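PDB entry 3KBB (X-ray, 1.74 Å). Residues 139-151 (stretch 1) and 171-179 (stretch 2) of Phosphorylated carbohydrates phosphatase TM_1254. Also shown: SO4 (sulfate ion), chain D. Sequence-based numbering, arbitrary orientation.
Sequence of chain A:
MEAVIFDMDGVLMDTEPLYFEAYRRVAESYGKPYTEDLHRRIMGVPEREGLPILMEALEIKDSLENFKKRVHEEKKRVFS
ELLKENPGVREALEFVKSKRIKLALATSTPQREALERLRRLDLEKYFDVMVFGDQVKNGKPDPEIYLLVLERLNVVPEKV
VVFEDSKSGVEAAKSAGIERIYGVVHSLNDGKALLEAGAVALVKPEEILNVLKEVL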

# COMPACT_ATOMS: atom_id res chain seq x y z
N GLY A 139 -1.24 -13.22 6.16
CA GLY A 139 -1.27 -11.76 5.93
C GLY A 139 -2.60 -11.16 6.39
O GLY A 139 -3.43 -11.84 6.98
N LYS A 140 -2.78 -9.87 6.14
CA LYS A 140 -4.04 -9.16 6.50
C LYS A 140 -5.25 -9.95 5.98
O LYS A 140 -5.18 -10.46 4.83
CB LYS A 140 -4.03 -7.76 5.91
CG LYS A 140 -2.84 -6.92 6.31
CD LYS A 140 -2.77 -5.63 5.50
CE LYS A 140 -1.53 -4.84 5.88
NZ LYS A 140 -1.37 -3.60 5.07
N PRO A 141 -6.36 -10.07 6.76
CA PRO A 141 -6.65 -9.36 8.01
C PRO A 141 -6.11 -9.99 9.28
O PRO A 141 -6.44 -9.54 10.38
CB PRO A 141 -8.19 -9.34 8.03
CG PRO A 141 -8.57 -10.67 7.43
CD PRO A 141 -7.50 -10.94 6.37
N ASP A 142 -5.26 -11.02 9.15
CA ASP A 142 -4.69 -11.66 10.35
C ASP A 142 -3.83 -10.57 11.05
O ASP A 142 -3.19 -9.77 10.35
CB ASP A 142 -3.82 -12.87 9.95
CG ASP A 142 -3.38 -13.71 11.15
OD1 ASP A 142 -2.62 -13.18 11.97
OD2 ASP A 142 -3.77 -14.91 11.24
N PRO A 143 -3.89 -10.48 12.41
CA PRO A 143 -3.08 -9.44 13.09
C PRO A 143 -1.55 -9.70 13.10
O PRO A 143 -0.80 -8.81 13.54
CB PRO A 143 -3.63 -9.46 14.52
CG PRO A 143 -4.12 -10.92 14.65
CD PRO A 143 -4.74 -11.21 13.36
N GLU A 144 -1.10 -10.87 12.61
CA GLU A 144 0.34 -11.19 12.60
C GLU A 144 1.27 -10.02 12.21
O GLU A 144 2.27 -9.72 12.92
CB GLU A 144 0.61 -12.41 11.71
CG GLU A 144 1.90 -13.08 12.08
CD GLU A 144 2.22 -14.29 11.20
OE1 GLU A 144 1.28 -14.87 10.62
OE2 GLU A 144 3.44 -14.64 11.13
N ILE A 145 0.98 -9.38 11.09
CA ILE A 145 1.85 -8.31 10.61
C ILE A 145 1.99 -7.14 11.59
O ILE A 145 3.08 -6.65 11.82
CB ILE A 145 1.47 -7.86 9.20
CG1 ILE A 145 2.62 -7.07 8.55
CG2 ILE A 145 0.13 -7.15 9.16
CD1 ILE A 145 2.39 -6.74 7.10
N TYR A 146 0.86 -6.72 12.17
CA TYR A 146 0.93 -5.63 13.17
C TYR A 146 1.55 -6.08 14.48
O TYR A 146 2.23 -5.30 15.12
CB TYR A 146 -0.46 -4.99 13.38
CG TYR A 146 -0.70 -4.03 12.23
CD1 TYR A 146 -0.06 -2.77 12.18
CD2 TYR A 146 -1.53 -4.39 11.16
CE1 TYR A 146 -0.24 -1.91 11.11
CE2 TYR A 146 -1.72 -3.54 10.07
CZ TYR A 146 -1.06 -2.29 10.05
OH TYR A 146 -1.22 -1.42 9.00
N LEU A 147 1.28 -7.32 14.90
CA LEU A 147 1.95 -7.90 16.10
C LEU A 147 3.48 -7.88 15.92
O LEU A 147 4.23 -7.55 16.86
CB LEU A 147 1.39 -9.32 16.38
CG LEU A 147 -0.06 -9.32 16.85
CD1 LEU A 147 -0.63 -10.78 16.74
CD2 LEU A 147 -0.25 -8.74 18.27
N LEU A 148 3.96 -8.21 14.71
CA LEU A 148 5.41 -8.20 14.44
C LEU A 148 5.96 -6.76 14.44
O LEU A 148 7.06 -6.50 14.97
CB LEU A 148 5.71 -8.89 13.11
CG LEU A 148 7.19 -9.10 12.71
CD1 LEU A 148 7.99 -9.75 13.84
CD2 LEU A 148 7.28 -9.89 11.37
N VAL A 149 5.20 -5.82 13.87
CA VAL A 149 5.60 -4.39 13.94
C VAL A 149 5.74 -3.95 15.40
O VAL A 149 6.75 -3.29 15.75
CB VAL A 149 4.60 -3.44 13.20
CG1 VAL A 149 5.01 -1.94 13.41
CG2 VAL A 149 4.61 -3.75 11.70
N LEU A 150 4.74 -4.29 16.24
CA LEU A 150 4.75 -3.96 17.67
C LEU A 150 5.95 -4.59 18.37
O LEU A 150 6.61 -3.96 19.18
CB LEU A 150 3.45 -4.35 18.36
CG LEU A 150 2.19 -3.61 17.88
CD1 LEU A 150 0.95 -4.24 18.48
CD2 LEU A 150 2.38 -2.15 18.34
N GLU A 151 6.23 -5.84 18.00
CA GLU A 151 7.38 -6.58 18.55
C GLU A 151 8.69 -5.91 18.25
O GLU A 151 9.51 -5.72 19.16
CB GLU A 151 7.39 -8.01 18.06
CG GLU A 151 8.52 -8.85 18.72
CD GLU A 151 8.31 -10.32 18.51
OE1 GLU A 151 8.08 -10.71 17.35
OE2 GLU A 151 8.38 -11.06 19.52
N GLU A 171 -8.73 -4.12 9.93
CA GLU A 171 -9.05 -5.27 10.75
C GLU A 171 -7.82 -5.87 11.43
O GLU A 171 -7.88 -6.21 12.62
CB GLU A 171 -9.73 -6.36 9.90
CG GLU A 171 -11.16 -5.96 9.48
CD GLU A 171 -11.80 -6.96 8.50
OE1 GLU A 171 -11.11 -7.89 8.03
OE2 GLU A 171 -13.01 -6.77 8.17
N ALA A 172 -6.72 -5.96 10.68
CA ALA A 172 -5.50 -6.56 11.21
C ALA A 172 -4.94 -5.73 12.39
O ALA A 172 -4.60 -6.29 13.47
CB ALA A 172 -4.47 -6.70 10.10
N ALA A 173 -4.88 -4.41 12.20
CA ALA A 173 -4.34 -3.56 13.26
C ALA A 173 -5.26 -3.62 14.49
O ALA A 173 -4.79 -3.73 15.61
CB ALA A 173 -4.17 -2.12 12.80
N LYS A 174 -6.56 -3.54 14.27
CA LYS A 174 -7.52 -3.64 15.39
C LYS A 174 -7.40 -4.98 16.16
O LYS A 174 -7.37 -5.00 17.43
CB LYS A 174 -8.94 -3.49 14.85
CG LYS A 174 -10.01 -3.22 15.89
CD LYS A 174 -10.03 -1.74 16.36
CE LYS A 174 -11.20 -1.50 17.34
NZ LYS A 174 -12.29 -2.41 16.89
N SER A 175 -7.30 -6.07 15.42
CA SER A 175 -7.12 -7.40 16.03
C SER A 175 -5.82 -7.55 16.80
O SER A 175 -5.78 -8.35 17.74
CB SER A 175 -7.28 -8.53 15.00
OG SER A 175 -8.61 -8.58 14.51
N ALA A 176 -4.79 -6.76 16.44
CA ALA A 176 -3.52 -6.70 17.17
C ALA A 176 -3.62 -5.86 18.43
O ALA A 176 -2.64 -5.73 19.15
CB ALA A 176 -2.41 -6.16 16.26
N GLY A 177 -4.79 -5.26 18.68
CA GLY A 177 -5.04 -4.48 19.90
C GLY A 177 -4.83 -2.98 19.79
O GLY A 177 -4.92 -2.25 20.79
N ILE A 178 -4.58 -2.51 18.55
CA ILE A 178 -4.35 -1.10 18.28
C ILE A 178 -5.71 -0.40 18.07
O ILE A 178 -6.52 -0.81 17.23
CB ILE A 178 -3.49 -0.92 17.02
CG1 ILE A 178 -2.11 -1.57 17.23
CG2 ILE A 178 -3.33 0.62 16.67
CD1 ILE A 178 -1.27 -1.67 15.96
N GLU A 179 -5.94 0.67 18.83
CA GLU A 179 -7.22 1.40 18.74
C GLU A 179 -7.18 2.62 17.83
O GLU A 179 -8.17 2.92 17.13
CB GLU A 179 -7.71 1.77 20.14
CG GLU A 179 -8.27 0.54 20.89
CD GLU A 179 -9.49 -0.08 20.22
OE1 GLU A 179 -10.53 0.61 20.08
OE2 GLU A 179 -9.41 -1.27 19.85
S SO4 D . 0.27 -2.79 1.20
O1 SO4 D . 1.17 -1.64 1.41
O2 SO4 D . -0.94 -2.36 0.51
O3 SO4 D . 0.89 -3.75 0.26
O4 SO4 D . -0.15 -3.47 2.46
O HOH W 1 -8.51 -9.62 11.95

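No direct hydrogen bond joins these two stretches; where their backbones come closest, carbon takes the donor's place. The CA atoms of Pro 143 and Ala 172 lie 4.2 Å apart, and two CA-H...O contacts bracket this point: Ala 172 CA sits 3.2 Å from Pro 141 O, and Pro 143 CA sits 3.5 Å from Ala 172 O. The rule is close approach, with a single methyl on the helix side. The methyl of Ala 172 fits into the loop, with its CB 3.3 Å from Asp 142 O, and Ala 172 is the residue most covered by the other stretch.

A cis peptide precedes Pro 141, and Asp 142, whose CB points away from the contact, caps the following helix: Glu 144 N donates to Asp 142 OD1 at 2.8 Å. Pro 143 presses its CB against the last helical turn, 3.5 Å from Ala 176 N.

Beyond the loop the packing is apolar. Tyr 146 lays a ring face under Ala 173, whose CB stands 3.8 Å from the ring centroid and almost on the ring normal, a CH-pi contact. Ala 176 CB fills the next space, 3.7 Å from Tyr 146 CB and 3.9 Å from Leu 147 CD2. Gly 177 then ends the helix in a Schellman motif; its positive phi would jam a CB against the preceding carbonyl. After this turn, Ile 178 points back toward the first stretch, its CD1 lying 4.2 Å from Leu 150 CD1 and 4.1 Å from Tyr 146 CD1.

Polar linkage is left to water 1, which donates to Pro 141 O at 2.6 Å and hydrogen-bonds Ser 175 OG at 2.8 Å. Lys 140 CG lies 4.1 Å from Ala 172 CB, while Lys 140 NZ, leading off, donates to sulfate O4 at 2.9 Å.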